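Local structure of catalase (Corynebacterium glutamicum, 4B7H) at residues Ser396-Pro399 / Gly405-Tyr408; Asp451-Pro456 / Tyr492-Asn497; Arg471-Ile476 / Gly503-Glu508. The protein probably breaks hydrogen peroxide down to water and oxygen at a haem iron, here with nitric oxide and NADPH bound. One frame throughout, in Å; residues are numbered along the deposited sequence.

Interaction 1 (Ser396-Pro399 / Gly405-Tyr408); sequences SYSP and GAGY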
loop_
_atom_site.group_PDB
_atom_site.type_symbol
_atom_site.label_atom_id
_atom_site.label_comp_id
_atom_site.label_asym_id
_atom_site.label_seq_id
_atom_site.Cartn_x
_atom_site.Cartn_y
_atom_site.Cartn_z
ATOM N N SER A 396 22.740 14.237 -0.103
ATOM C CA SER A 396 21.950 13.051 0.198
ATOM C C SER A 396 22.797 11.928 0.804
ATOM O O SER A 396 22.286 10.857 1.111
ATOM C CB SER A 396 21.336 12.538 -1.098
ATOM O OG SER A 396 22.386 12.177 -1.981
ATOM N N TYR A 397 24.090 12.171 0.983
ATOM C CA TYR A 397 25.025 11.119 1.378
ATOM C C TYR A 397 26.024 11.715 2.357
ATOM O O TYR A 397 26.324 12.913 2.289
ATOM C CB TYR A 397 25.777 10.611 0.130
ATOM C CG TYR A 397 26.596 11.718 -0.517
ATOM C CD1 TYR A 397 25.992 12.674 -1.337
ATOM C CD2 TYR A 397 27.966 11.840 -0.264
ATOM C CE1 TYR A 397 26.731 13.715 -1.892
ATOM C CE2 TYR A 397 28.721 12.878 -0.829
ATOM C CZ TYR A 397 28.089 13.808 -1.635
ATOM O OH TYR A 397 28.805 14.841 -2.191
ATOM N N SER A 398 26.552 10.891 3.259
ATOM C CA SER A 398 27.719 11.289 4.043
ATOM C C SER A 398 28.707 10.125 4.024
ATOM O O SER A 398 28.301 8.969 3.918
ATOM C CB SER A 398 27.353 11.709 5.480
ATOM O OG SER A 398 27.318 10.599 6.368
ATOM N N PRO A 399 30.014 10.417 4.118
ATOM C CA PRO A 399 30.621 11.746 4.279
ATOM C C PRO A 399 30.542 12.580 3.009
ATOM O O PRO A 399 30.531 12.027 1.905
ATOM C CB PRO A 399 32.080 11.415 4.588
ATOM C CG PRO A 399 32.303 10.102 3.876
ATOM C CD PRO A 399 31.030 9.354 4.117
ATOM N N GLY A 405 26.538 17.296 7.925
ATOM C CA GLY A 405 27.119 16.566 9.040
ATOM C C GLY A 405 26.934 15.059 9.045
ATOM O O GLY A 405 26.368 14.478 8.128
ATOM N N ALA A 406 27.440 14.420 10.092
ATOM C CA ALA A 406 27.311 12.984 10.263
ATOM C C ALA A 406 27.072 12.690 11.746
ATOM O O ALA A 406 26.566 13.543 12.472
ATOM C CB ALA A 406 28.539 12.273 9.732
ATOM N N GLY A 407 27.406 11.494 12.213
ATOM C CA GLY A 407 27.136 11.157 13.601
ATOM C C GLY A 407 28.091 11.844 14.564
ATOM O O GLY A 407 29.162 12.297 14.154
ATOM N N TYR A 408 27.723 11.924 15.841
ATOM C CA TYR A 408 28.563 12.631 16.808
ATOM C C TYR A 408 29.890 11.921 17.102
ATOM O O TYR A 408 30.821 12.545 17.612
ATOM C CB TYR A 408 27.798 12.974 18.097
ATOM C CG TYR A 408 27.267 11.785 18.879
ATOM C CD1 TYR A 408 28.111 11.018 19.676
ATOM C CD2 TYR A 408 25.918 11.452 18.837
ATOM C CE1 TYR A 408 27.628 9.940 20.397
ATOM C CE2 TYR A 408 25.426 10.382 19.553
ATOM C CZ TYR A 408 26.284 9.627 20.326
ATOM O OH TYR A 408 25.784 8.559 21.039
#

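Interaction 2 (Asp451-Pro456 / Tyr492-Asn497); sequences DDFIQP and YDYWNN. With NDP (NADPH dihydro-nicotinamide-adenine-dinucleotide phosphate), chain H.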
loop_
_atom_site.group_PDB
_atom_site.type_symbol
_atom_site.label_atom_id
_atom_site.label_comp_id
_atom_site.label_asym_id
_atom_site.label_seq_id
_atom_site.Cartn_x
_atom_site.Cartn_y
_atom_site.Cartn_z
ATOM N N ASP A 451 12.273 -19.339 38.662
ATOM C CA ASP A 451 11.411 -20.385 38.116
ATOM C C ASP A 451 10.187 -19.669 37.544
ATOM O O ASP A 451 10.126 -18.436 37.564
ATOM C CB ASP A 451 11.034 -21.445 39.175
ATOM C CG ASP A 451 9.814 -21.063 40.002
ATOM O OD1 ASP A 451 9.594 -19.865 40.263
ATOM O OD2 ASP A 451 9.060 -21.976 40.391
ATOM N N ASP A 452 9.209 -20.420 37.049
ATOM C CA ASP A 452 8.043 -19.798 36.419
ATOM C C ASP A 452 6.909 -19.474 37.390
ATOM O O ASP A 452 5.968 -18.775 37.022
ATOM C CB ASP A 452 7.499 -20.688 35.299
ATOM C CG ASP A 452 8.452 -20.803 34.124
ATOM O OD1 ASP A 452 9.259 -19.873 33.903
ATOM O OD2 ASP A 452 8.383 -21.817 33.399
ATOM N N PHE A 453 6.996 -19.969 38.621
ATOM C CA PHE A 453 5.851 -19.936 39.522
ATOM C C PHE A 453 6.029 -19.213 40.854
ATOM O O PHE A 453 5.035 -18.889 41.498
ATOM C CB PHE A 453 5.351 -21.360 39.792
ATOM C CG PHE A 453 4.853 -22.056 38.564
ATOM C CD1 PHE A 453 3.611 -21.743 38.039
ATOM C CD2 PHE A 453 5.636 -23.009 37.920
ATOM C CE1 PHE A 453 3.147 -22.380 36.900
ATOM C CE2 PHE A 453 5.184 -23.640 36.775
ATOM C CZ PHE A 453 3.932 -23.327 36.268
ATOM N N ILE A 454 7.265 -18.968 41.283
ATOM C CA ILE A 454 7.463 -18.426 42.629
ATOM C C ILE A 454 6.859 -17.031 42.808
ATOM O O ILE A 454 6.212 -16.755 43.819
ATOM C CB ILE A 454 8.945 -18.472 43.094
ATOM C CG1 ILE A 454 9.038 -18.175 44.595
ATOM C CG2 ILE A 454 9.824 -17.511 42.285
ATOM C CD1 ILE A 454 8.195 -19.099 45.441
ATOM N N GLN A 455 7.042 -16.155 41.828
ATOM C CA GLN A 455 6.535 -14.795 41.980
ATOM C C GLN A 455 5.001 -14.676 42.044
ATOM O O GLN A 455 4.490 -13.970 42.904
ATOM C CB GLN A 455 7.167 -13.837 40.961
ATOM C CG GLN A 455 8.653 -13.562 41.251
ATOM C CD GLN A 455 9.144 -12.295 40.598
ATOM O OE1 GLN A 455 8.557 -11.822 39.632
ATOM N NE2 GLN A 455 10.218 -11.731 41.123
ATOM N N PRO A 456 4.259 -15.364 41.151
ATOM C CA PRO A 456 2.806 -15.307 41.369
ATOM C C PRO A 456 2.392 -16.022 42.652
ATOM O O PRO A 456 1.372 -15.660 43.241
ATOM C CB PRO A 456 2.225 -16.026 40.138
ATOM C CG PRO A 456 3.365 -16.831 39.576
ATOM C CD PRO A 456 4.593 -16.012 39.868
ATOM N N TYR A 492 -5.415 -27.355 35.726
ATOM C CA TYR A 492 -5.362 -27.714 37.140
ATOM C C TYR A 492 -3.915 -27.697 37.648
ATOM O O TYR A 492 -3.632 -27.159 38.723
ATOM C CB TYR A 492 -5.975 -29.099 37.389
ATOM C CG TYR A 492 -7.439 -29.261 37.017
ATOM C CD1 TYR A 492 -8.317 -28.180 37.018
ATOM C CD2 TYR A 492 -7.943 -30.511 36.660
ATOM C CE1 TYR A 492 -9.653 -28.345 36.674
ATOM C CE2 TYR A 492 -9.269 -30.684 36.325
ATOM C CZ TYR A 492 -10.121 -29.599 36.330
ATOM O OH TYR A 492 -11.444 -29.780 35.987
ATOM N N ASP A 493 -3.013 -28.308 36.881
ATOM C CA ASP A 493 -1.609 -28.406 37.273
ATOM C C ASP A 493 -0.946 -27.036 37.330
ATOM O O ASP A 493 -0.174 -26.743 38.240
ATOM C CB ASP A 493 -0.839 -29.274 36.275
ATOM C CG ASP A 493 -1.176 -30.743 36.382
ATOM O OD1 ASP A 493 -1.798 -31.171 37.383
ATOM O OD2 ASP A 493 -0.792 -31.479 35.450
ATOM N N TYR A 494 -1.247 -26.207 36.335
ATOM C CA TYR A 494 -0.695 -24.866 36.229
ATOM C C TYR A 494 -1.022 -24.068 37.488
ATOM O O TYR A 494 -0.133 -23.480 38.106
ATOM C CB TYR A 494 -1.313 -24.236 34.995
ATOM C CG TYR A 494 -0.945 -22.829 34.585
ATOM C CD1 TYR A 494 0.127 -22.587 33.725
ATOM C CD2 TYR A 494 -1.743 -21.753 34.954
ATOM C CE1 TYR A 494 0.407 -21.296 33.275
ATOM C CE2 TYR A 494 -1.473 -20.471 34.510
ATOM C CZ TYR A 494 -0.399 -20.245 33.682
ATOM O OH TYR A 494 -0.163 -18.968 33.242
ATOM N N TRP A 495 -2.288 -24.063 37.893
ATOM C CA TRP A 495 -2.662 -23.309 39.086
ATOM C C TRP A 495 -2.129 -23.926 40.375
ATOM O O TRP A 495 -1.735 -23.202 41.287
ATOM C CB TRP A 495 -4.171 -23.031 39.123
ATOM C CG TRP A 495 -4.509 -22.065 38.035
ATOM C CD1 TRP A 495 -5.227 -22.313 36.891
ATOM C CD2 TRP A 495 -4.063 -20.708 37.944
ATOM N NE1 TRP A 495 -5.271 -21.179 36.110
ATOM C CE2 TRP A 495 -4.566 -20.183 36.733
ATOM C CE3 TRP A 495 -3.296 -19.881 38.777
ATOM C CZ2 TRP A 495 -4.329 -18.869 36.337
ATOM C CZ3 TRP A 495 -3.062 -18.579 38.385
ATOM C CH2 TRP A 495 -3.571 -18.085 37.171
ATOM N N ASN A 496 -2.072 -25.252 40.436
ATOM C CA ASN A 496 -1.447 -25.909 41.585
ATOM C C ASN A 496 0.010 -25.495 41.733
ATOM O O ASN A 496 0.499 -25.321 42.850
ATOM C CB ASN A 496 -1.534 -27.432 41.468
ATOM C CG ASN A 496 -2.917 -27.961 41.771
ATOM O OD1 ASN A 496 -3.735 -27.281 42.399
ATOM N ND2 ASN A 496 -3.188 -29.186 41.336
ATOM N N ASN A 497 0.697 -25.323 40.602
ATOM C CA ASN A 497 2.101 -24.920 40.620
ATOM C C ASN A 497 2.292 -23.496 41.129
ATOM O O ASN A 497 3.308 -23.191 41.743
ATOM C CB ASN A 497 2.742 -25.072 39.238
ATOM C CG ASN A 497 3.016 -26.521 38.863
ATOM O OD1 ASN A 497 3.156 -26.849 37.684
ATOM N ND2 ASN A 497 3.094 -27.390 39.859
HETATM P PA NDP H . 5.412 -5.445 47.905
HETATM O O1A NDP H . 4.526 -5.737 49.060
HETATM O O2A NDP H . 6.440 -4.411 48.211
HETATM O O5B NDP H . 4.495 -4.961 46.684
HETATM C C5B NDP H . 3.345 -5.687 46.326
HETATM C C4B NDP H . 2.758 -4.994 45.107
HETATM O O4B NDP H . 1.608 -5.709 44.676
HETATM C C3B NDP H . 2.330 -3.563 45.436
HETATM O O3B NDP H . 2.721 -2.693 44.391
HETATM C C2B NDP H . 0.822 -3.694 45.533
HETATM O O2B NDP H . 0.092 -2.504 45.303
HETATM C C1B NDP H . 0.572 -4.776 44.493
HETATM N N9A NDP H . -0.793 -5.336 44.548
HETATM C C8A NDP H . -1.713 -5.201 45.557
HETATM N N7A NDP H . -2.848 -5.844 45.202
HETATM C C5A NDP H . -2.670 -6.385 43.971
HETATM C C6A NDP H . -3.503 -7.138 43.145
HETATM N N6A NDP H . -4.818 -7.162 43.363
HETATM N N1A NDP H . -3.027 -7.567 41.928
HETATM C C2A NDP H . -1.747 -7.246 41.524
HETATM N N3A NDP H . -0.927 -6.497 42.345
HETATM C C4A NDP H . -1.383 -6.072 43.550
HETATM O O3 NDP H . 6.072 -6.841 47.414
HETATM P PN NDP H . 7.102 -6.999 46.178
HETATM O O1N NDP H . 7.382 -5.678 45.547
HETATM O O2N NDP H . 8.211 -7.851 46.672
HETATM O O5D NDP H . 6.269 -7.887 45.124
HETATM C C5D NDP H . 5.471 -8.965 45.577
HETATM C C4D NDP H . 4.539 -9.400 44.464
HETATM O O4D NDP H . 3.676 -8.326 44.149
HETATM C C3D NDP H . 5.307 -9.730 43.194
HETATM O O3D NDP H . 5.636 -11.111 43.131
HETATM C C2D NDP H . 4.354 -9.288 42.098
HETATM O O2D NDP H . 3.545 -10.367 41.718
HETATM C C1D NDP H . 3.450 -8.245 42.747
HETATM N N1N NDP H . 3.745 -6.880 42.258
HETATM C C2N NDP H . 5.044 -6.464 42.215
HETATM C C3N NDP H . 5.402 -5.199 41.775
HETATM C C7N NDP H . 6.853 -4.848 41.750
HETATM O O7N NDP H . 7.301 -3.927 40.797
HETATM N N7N NDP H . 7.693 -5.425 42.603
HETATM C C4N NDP H . 4.375 -4.186 41.313
HETATM C C5N NDP H . 2.984 -4.744 41.401
HETATM C C6N NDP H . 2.736 -6.039 41.858
HETATM P P2B NDP H . -0.374 -1.570 46.536
HETATM O O1X NDP H . -1.168 -2.430 47.498
HETATM O O2X NDP H . 0.867 -1.008 47.197
HETATM O O3X NDP H . -1.225 -0.458 45.951
#

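Interaction 3 (Arg471-Ile476 / Gly503-Glu508); sequences RLADNI and GARVKE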
loop_
_atom_site.group_PDB
_atom_site.type_symbol
_atom_site.label_atom_id
_atom_site.label_comp_id
_atom_site.label_asym_id
_atom_site.label_seq_id
_atom_site.Cartn_x
_atom_site.Cartn_y
_atom_site.Cartn_z
ATOM N N ARG A 471 -11.699 -13.931 44.738
ATOM C CA ARG A 471 -12.105 -13.418 43.426
ATOM C C ARG A 471 -11.194 -13.927 42.307
ATOM O O ARG A 471 -11.666 -14.234 41.213
ATOM C CB ARG A 471 -12.180 -11.888 43.417
ATOM C CG ARG A 471 -13.317 -11.336 44.267
ATOM C CD ARG A 471 -13.523 -9.843 44.049
ATOM N NE ARG A 471 -12.369 -9.065 44.479
ATOM C CZ ARG A 471 -12.146 -8.675 45.731
ATOM N NH1 ARG A 471 -12.996 -9.008 46.698
ATOM N NH2 ARG A 471 -11.064 -7.964 46.015
ATOM N N LEU A 472 -9.897 -14.034 42.593
ATOM C CA LEU A 472 -8.940 -14.589 41.635
ATOM C C LEU A 472 -9.365 -15.987 41.185
ATOM O O LEU A 472 -9.433 -16.266 39.986
ATOM C CB LEU A 472 -7.537 -14.630 42.245
ATOM C CG LEU A 472 -6.437 -15.313 41.428
ATOM C CD1 LEU A 472 -6.199 -14.602 40.085
ATOM C CD2 LEU A 472 -5.156 -15.359 42.241
ATOM N N ALA A 473 -9.660 -16.865 42.140
ATOM C CA ALA A 473 -10.085 -18.224 41.806
ATOM C C ALA A 473 -11.388 -18.216 41.013
ATOM O O ALA A 473 -11.566 -19.005 40.075
ATOM C CB ALA A 473 -10.232 -19.064 43.074
ATOM N N ASP A 474 -12.302 -17.326 41.391
ATOM C CA ASP A 474 -13.588 -17.226 40.715
ATOM C C ASP A 474 -13.394 -16.741 39.282
ATOM O O ASP A 474 -14.011 -17.268 38.354
ATOM C CB ASP A 474 -14.516 -16.272 41.465
ATOM C CG ASP A 474 -15.973 -16.483 41.111
ATOM O OD1 ASP A 474 -16.412 -17.657 41.044
ATOM O OD2 ASP A 474 -16.684 -15.475 40.902
ATOM N N ASN A 475 -12.532 -15.742 39.103
ATOM C CA ASN A 475 -12.262 -15.204 37.771
ATOM C C ASN A 475 -11.621 -16.245 36.867
ATOM O O ASN A 475 -11.997 -16.386 35.699
ATOM C CB ASN A 475 -11.346 -13.986 37.854
ATOM C CG ASN A 475 -11.985 -12.813 38.572
ATOM O OD1 ASN A 475 -13.210 -12.733 38.712
ATOM N ND2 ASN A 475 -11.150 -11.891 39.031
ATOM N N ILE A 476 -10.638 -16.965 37.401
ATOM C CA ILE A 476 -9.963 -18.000 36.630
ATOM C C ILE A 476 -10.965 -19.057 36.170
ATOM O O ILE A 476 -10.998 -19.425 34.994
ATOM C CB ILE A 476 -8.855 -18.681 37.453
ATOM C CG1 ILE A 476 -7.697 -17.708 37.727
ATOM C CG2 ILE A 476 -8.373 -19.936 36.747
ATOM C CD1 ILE A 476 -6.781 -18.144 38.879
ATOM N N GLY A 503 -4.900 -23.517 43.461
ATOM C CA GLY A 503 -5.249 -24.552 42.506
ATOM C C GLY A 503 -6.472 -25.351 42.923
ATOM O O GLY A 503 -7.332 -25.672 42.100
ATOM N N ALA A 504 -6.558 -25.679 44.210
ATOM C CA ALA A 504 -7.678 -26.475 44.698
ATOM C C ALA A 504 -8.970 -25.677 44.562
ATOM O O ALA A 504 -10.008 -26.209 44.171
ATOM C CB ALA A 504 -7.453 -26.892 46.146
ATOM N N ARG A 505 -8.902 -24.387 44.870
ATOM C CA ARG A 505 -10.098 -23.554 44.814
ATOM C C ARG A 505 -10.548 -23.331 43.367
ATOM O O ARG A 505 -11.745 -23.330 43.077
ATOM C CB ARG A 505 -9.857 -22.225 45.533
ATOM C CG ARG A 505 -11.106 -21.369 45.711
ATOM C CD ARG A 505 -12.161 -22.075 46.552
ATOM N NE ARG A 505 -13.330 -21.224 46.768
ATOM C CZ ARG A 505 -14.573 -21.676 46.894
ATOM N NH1 ARG A 505 -14.818 -22.982 46.838
ATOM N NH2 ARG A 505 -15.574 -20.825 47.079
ATOM N N VAL A 506 -9.583 -23.158 42.464
ATOM C CA VAL A 506 -9.884 -23.005 41.046
ATOM C C VAL A 506 -10.634 -24.232 40.524
ATOM O O VAL A 506 -11.667 -24.100 39.864
ATOM C CB VAL A 506 -8.602 -22.779 40.220
ATOM C CG1 VAL A 506 -8.860 -23.012 38.727
ATOM C CG2 VAL A 506 -8.053 -21.365 40.454
ATOM N N LYS A 507 -10.137 -25.425 40.838
ATOM C CA LYS A 507 -10.787 -26.645 40.358
ATOM C C LYS A 507 -12.184 -26.807 40.965
ATOM O O LYS A 507 -13.128 -27.174 40.266
ATOM C CB LYS A 507 -9.926 -27.883 40.631
ATOM C CG LYS A 507 -10.542 -29.179 40.116
ATOM C CD LYS A 507 -9.576 -30.359 40.229
ATOM C CE LYS A 507 -10.215 -31.631 39.692
ATOM N NZ LYS A 507 -9.284 -32.798 39.685
ATOM N N GLU A 508 -12.308 -26.527 42.260
ATOM C CA GLU A 508 -13.604 -26.553 42.939
ATOM C C GLU A 508 -14.636 -25.684 42.230
ATOM O O GLU A 508 -15.746 -26.126 41.922
ATOM C CB GLU A 508 -13.462 -25.999 44.351
ATOM C CG GLU A 508 -13.059 -26.983 45.402
ATOM C CD GLU A 508 -13.520 -26.525 46.765
ATOM O OE1 GLU A 508 -13.250 -25.353 47.110
ATOM O OE2 GLU A 508 -14.175 -27.322 47.474
#

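Interaction 1 (Ser396-Pro399 / Gly405-Tyr408)
Rotation of Ser-398 about its first side-chain torsion (chi1 87°) holds OG between its own backbone N and carbonyl carbon and turns the hydroxyl to the methyl of Ala-406; at Gly-405, phi 104°, a backbone shape in which a CB would press on the preceding carbonyl O, the chain leads into Ala-406. The meeting is light. Ser-398 OG lies 4.0 Å from Ala-406 CB, an approach of a polar atom to a methyl at van der Waals range. The methylene beside it faces a carbonyl, with Ser-398 CB 4.0 Å from Gly-405 O. Both CB atoms point across the gap, and the two backbones remain well apart, the CA atoms of Ser-398 and Ala-406 being 6.5 Å from each other. Only 71 Å² is buried between the segments. Beyond Ser-398 the peptide bond to Pro-399 is cis, so the first segment kinks directly after its point of contact. Two residues before Ser-398, the hydroxyl of Ser-396 lies at the edge of the Tyr-397 ring, in its plane, Ser-396 OG 3.7 Å from Tyr-397 CD1.

The polar ties of both segments run to other groups. Gly-405 O takes a hydrogen bond from Tyr-379 OH, and Ser-398 also packs on Tyr-379. Ser-398 and Ala-406 both rest on Glu-33 of a second subunit, whereas the backbone N and O of Ser-398 bond to Asp-157 and Lys-154 of a third. The touching pair thus sits at a junction of three chains and is largely buried although neither segment is helix or strand. Such a long irregular stretch, following the helix 343-359 and enclosed by neighbouring subunits, is characteristic of the wrapping region of tetrameric haem catalases.

Interaction 2 (Asp451-Pro456 / Tyr492-Asn497)
Phe-453 lays its ring flat over the side chain of Asn-497, whose CB stands 3.4 Å from the ring centroid and only 5° off the normal, a CH-pi contact centred on the face. With CG anti to its carbonyl carbon (chi1 -63°), the phenyl group reaches across to helix 487-498. The amide of Asn-497 does not stack: its plane is turned 61° from the ring, and OD1 stands above the same face, displaced past the CZ-CE2 rim, 3.9 Å from Phe-453 CZ. Near the root of the ring, Phe-453 CB comes within 3.4 Å of Asn-497 O. At the next turn back, Phe-453 CE1 approaches Tyr-494 O at 3.7 Å, and the Tyr-494 hydroxyl is hydrogen-bonded to Ser-186 OG. The opposite face of the phenyl group is covered toward its rim by CB of the preceding Asp-452.

Phe-453 occupies the N-cap position of helix 454-463 in the C-terminal helical domain, and the start of that helix is an Asx motif: Asp-451 OD1 uses its syn lone pair to accept from Ile-454 N at 2.7 Å, and weakly from Phe-453 N. The same helical turn reaches the bound NADPH, where the ribose hydroxyl O3D gives a weak hydrogen bond to Gln-455 O at 3.1 Å, while Gln-455 OE1 accepts from Thr-296 N.

Interaction 3 (Arg471-Ile476 / Gly503-Glu508)
Ala-473 and Val-506 mark the closest backbone approach of helices 466-479 and 500-514, two helices of the C-terminal helical domain; their segments 471-476 and 503-508 cross at -46° with axes 8.4 Å apart. The small alanine lets the helices come near: its CA lies 4.0 Å from Val-506 CG2. Beside it lies the interlocked, buried part, where Ile-476 and Val-506 meet with their side chains at about a right angle. Val-506 has CG1 anti to its backbone N (chi1 164°), which sends that methyl to Ile-476 CG2 at 3.7 Å, and the other methyl, CG2, meets Ile-476 CD1 at 3.8 Å. Trp-495 of helix 487-498 touches both residues, so this side is buried and mainly apolar.

The other flank is more polar and nearer solvent. There Arg-505 gives Ala-473 one close methylene contact, CG resting 3.6 Å from Ala-473 CB, before the chain bends at chi2 and leads the guanidinium away from the apolar pair. Its NH2 forms a salt bridge with Glu-470, and NH1 another with Glu-508 OE1 at 2.9 Å, meeting that oxygen from above the carboxylate plane.

How the interactions relate
From the N terminus, interaction 1 comes first and closes a short loop, with five residues between its segments, in the irregular stretch after helix 343-359. It ends before the others begin and stands on the opposite side of the chain's centre, its own centre about 53 Å from that of interaction 2 and about 60 Å from that of interaction 3. The latter two cross along the chain: 451-456, 471-476, 492-497 and 503-508 alternate between them. Together they tie the four C-terminal helices, interaction 2 joining the first to the third and interaction 3 the second to the fourth. The two contacts touch, with Asn-496 OD1 3.1 Å from Gly-503 CA.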